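Local coordinates for protein gdp-l-fucose synthetase (Naegleria fowleri, PDB 6AQZ) that binds NADP and, as a GDP-L-fucose synthetase, probably catalyses the NADPH-dependent last step in making GDP-L-fucose, at residues D25-T30 / G51-L56. Numbering follows the deposited sequence.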
loop_
_atom_site.group_PDB
_atom_site.type_symbol
_atom_site.label_atom_id
_atom_site.label_comp_id
_atom_site.label_asym_id
_atom_site.label_seq_id
_atom_site.Cartn_x
_atom_site.Cartn_y
_atom_site.Cartn_z
ATOM N N ASP A 25 10.579 -32.356 4.781
ATOM C CA ASP A 25 10.179 -30.966 4.753
ATOM C C ASP A 25 11.393 -30.067 4.626
ATOM O O ASP A 25 12.445 -30.319 5.222
ATOM C CB ASP A 25 9.425 -30.591 6.027
ATOM C CG ASP A 25 8.035 -31.142 6.062
ATOM O OD1 ASP A 25 7.288 -30.943 5.074
ATOM O OD2 ASP A 25 7.700 -31.776 7.084
ATOM N N VAL A 26 11.206 -28.977 3.896
ATOM C CA VAL A 26 12.219 -27.960 3.687
ATOM C C VAL A 26 11.593 -26.670 4.174
ATOM O O VAL A 26 10.525 -26.283 3.688
ATOM C CB VAL A 26 12.616 -27.849 2.203
ATOM C CG1 VAL A 26 13.759 -26.879 2.016
ATOM C CG2 VAL A 26 12.938 -29.211 1.608
ATOM N N ILE A 27 12.236 -26.013 5.134
ATOM C CA ILE A 27 11.709 -24.781 5.700
ATOM C C ILE A 27 12.672 -23.667 5.340
ATOM O O ILE A 27 13.810 -23.649 5.822
ATOM C CB ILE A 27 11.522 -24.850 7.221
ATOM C CG1 ILE A 27 10.643 -26.032 7.635
ATOM C CG2 ILE A 27 10.919 -23.538 7.719
ATOM C CD1 ILE A 27 11.436 -27.358 7.898
ATOM N N LEU A 28 12.197 -22.712 4.541
ATOM C CA LEU A 28 12.986 -21.572 4.094
ATOM C C LEU A 28 12.726 -20.383 5.009
ATOM O O LEU A 28 11.570 -19.994 5.211
ATOM C CB LEU A 28 12.626 -21.224 2.651
ATOM C CG LEU A 28 13.587 -20.374 1.822
ATOM C CD1 LEU A 28 14.964 -21.013 1.703
ATOM C CD2 LEU A 28 12.970 -20.079 0.439
ATOM N N VAL A 29 13.791 -19.814 5.572
ATOM C CA VAL A 29 13.681 -18.676 6.484
ATOM C C VAL A 29 14.395 -17.507 5.808
ATOM O O VAL A 29 15.635 -17.450 5.788
ATOM C CB VAL A 29 14.278 -18.966 7.870
ATOM C CG1 VAL A 29 14.104 -17.764 8.812
ATOM C CG2 VAL A 29 13.649 -20.203 8.498
ATOM N N THR A 30 13.628 -16.566 5.249
ATOM C CA THR A 30 14.251 -15.336 4.779
ATOM C C THR A 30 14.574 -14.476 5.984
ATOM O O THR A 30 13.886 -14.537 7.010
ATOM C CB THR A 30 13.348 -14.551 3.817
ATOM O OG1 THR A 30 12.366 -13.819 4.566
ATOM C CG2 THR A 30 12.666 -15.488 2.796
ATOM N N GLY A 51 13.282 -31.647 9.821
ATOM C CA GLY A 51 13.288 -30.926 8.566
ATOM C C GLY A 51 14.659 -30.356 8.220
ATOM O O GLY A 51 15.571 -30.275 9.048
ATOM N N LYS A 52 14.810 -29.993 6.958
ATOM C CA LYS A 52 15.980 -29.272 6.496
ATOM C C LYS A 52 15.669 -27.785 6.599
ATOM O O LYS A 52 14.769 -27.284 5.916
ATOM C CB LYS A 52 16.333 -29.665 5.062
ATOM C CG LYS A 52 17.534 -28.927 4.484
ATOM C CD LYS A 52 17.775 -29.326 3.032
ATOM C CE LYS A 52 19.024 -28.658 2.468
ATOM N NZ LYS A 52 19.127 -28.810 0.985
ATOM N N TRP A 53 16.406 -27.089 7.451
ATOM C CA TRP A 53 16.204 -25.673 7.705
ATOM C C TRP A 53 17.290 -24.873 7.000
ATOM O O TRP A 53 18.478 -25.201 7.123
ATOM C CB TRP A 53 16.216 -25.393 9.206
ATOM C CG TRP A 53 15.001 -25.918 9.860
ATOM C CD1 TRP A 53 14.701 -27.232 10.138
ATOM C CD2 TRP A 53 13.866 -25.150 10.260
ATOM N NE1 TRP A 53 13.449 -27.317 10.721
ATOM C CE2 TRP A 53 12.919 -26.054 10.808
ATOM C CE3 TRP A 53 13.560 -23.784 10.220
ATOM C CZ2 TRP A 53 11.691 -25.633 11.305
ATOM C CZ3 TRP A 53 12.326 -23.363 10.721
ATOM C CH2 TRP A 53 11.408 -24.286 11.246
ATOM N N VAL A 54 16.874 -23.867 6.217
ATOM C CA VAL A 54 17.775 -22.993 5.461
ATOM C C VAL A 54 17.577 -21.559 5.929
ATOM O O VAL A 54 16.502 -20.982 5.735
ATOM C CB VAL A 54 17.538 -23.092 3.949
ATOM C CG1 VAL A 54 18.529 -22.197 3.202
ATOM C CG2 VAL A 54 17.612 -24.544 3.492
ATOM N N PHE A 55 18.613 -20.976 6.511
ATOM C CA PHE A 55 18.554 -19.618 7.057
ATOM C C PHE A 55 19.261 -18.693 6.075
ATOM O O PHE A 55 20.488 -18.627 6.044
ATOM C CB PHE A 55 19.162 -19.597 8.459
ATOM C CG PHE A 55 18.334 -20.389 9.451
ATOM C CD1 PHE A 55 18.539 -21.754 9.610
ATOM C CD2 PHE A 55 17.284 -19.787 10.149
ATOM C CE1 PHE A 55 17.743 -22.502 10.480
ATOM C CE2 PHE A 55 16.485 -20.526 11.017
ATOM C CZ PHE A 55 16.718 -21.887 11.181
ATOM N N LEU A 56 18.474 -17.964 5.291
ATOM C CA LEU A 56 19.007 -17.119 4.236
ATOM C C LEU A 56 19.471 -15.783 4.792
ATOM O O LEU A 56 18.879 -15.227 5.716
ATOM C CB LEU A 56 17.937 -16.843 3.172
ATOM C CG LEU A 56 17.285 -17.970 2.371
ATOM C CD1 LEU A 56 16.219 -17.359 1.524
ATOM C CD2 LEU A 56 18.288 -18.682 1.494
#
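Ile27 lies over one face of the Trp53 indole where strands 26-30 and 52-55 pair in parallel, a worked example of the first beta-alpha-beta unit of a Rossmann fold, with helix 35-46 as the crossover. Followed outward, the Ile27 side chain covers the indole almost atom by atom. Its CB sits 3.8 Å from Trp53 CD2, near the ring fusion. From there CG2, anti to the backbone N, reaches over the six-membered ring, 3.7 Å from its centroid and 26° off the normal, a CH-pi contact. The other branch passes CG1 over Trp53 CE2 and CZ2 and brings CD1 to 3.5 Å from Trp53 NE1, whose N-H is engaged by Lys50 O. Val29 CG2 meets the same indole at its edge and also touches Phe55 CE2, at 3.8 Å. These four side chains share the sheet face toward helix 35-46, where Trp53 packs on Val44 and Phe55 on Val40.

Five backbone bonds join the strands, with Ile27 and Val29 each giving and accepting one. Thr30, at the strand end near the bound NADP, turns its OG1 to His83 and Ala85. On the face toward helix 66-76, Leu28 CD1 touches Val54 CB and reaches diagonally to Leu56, meeting its CD1 at 3.9 Å.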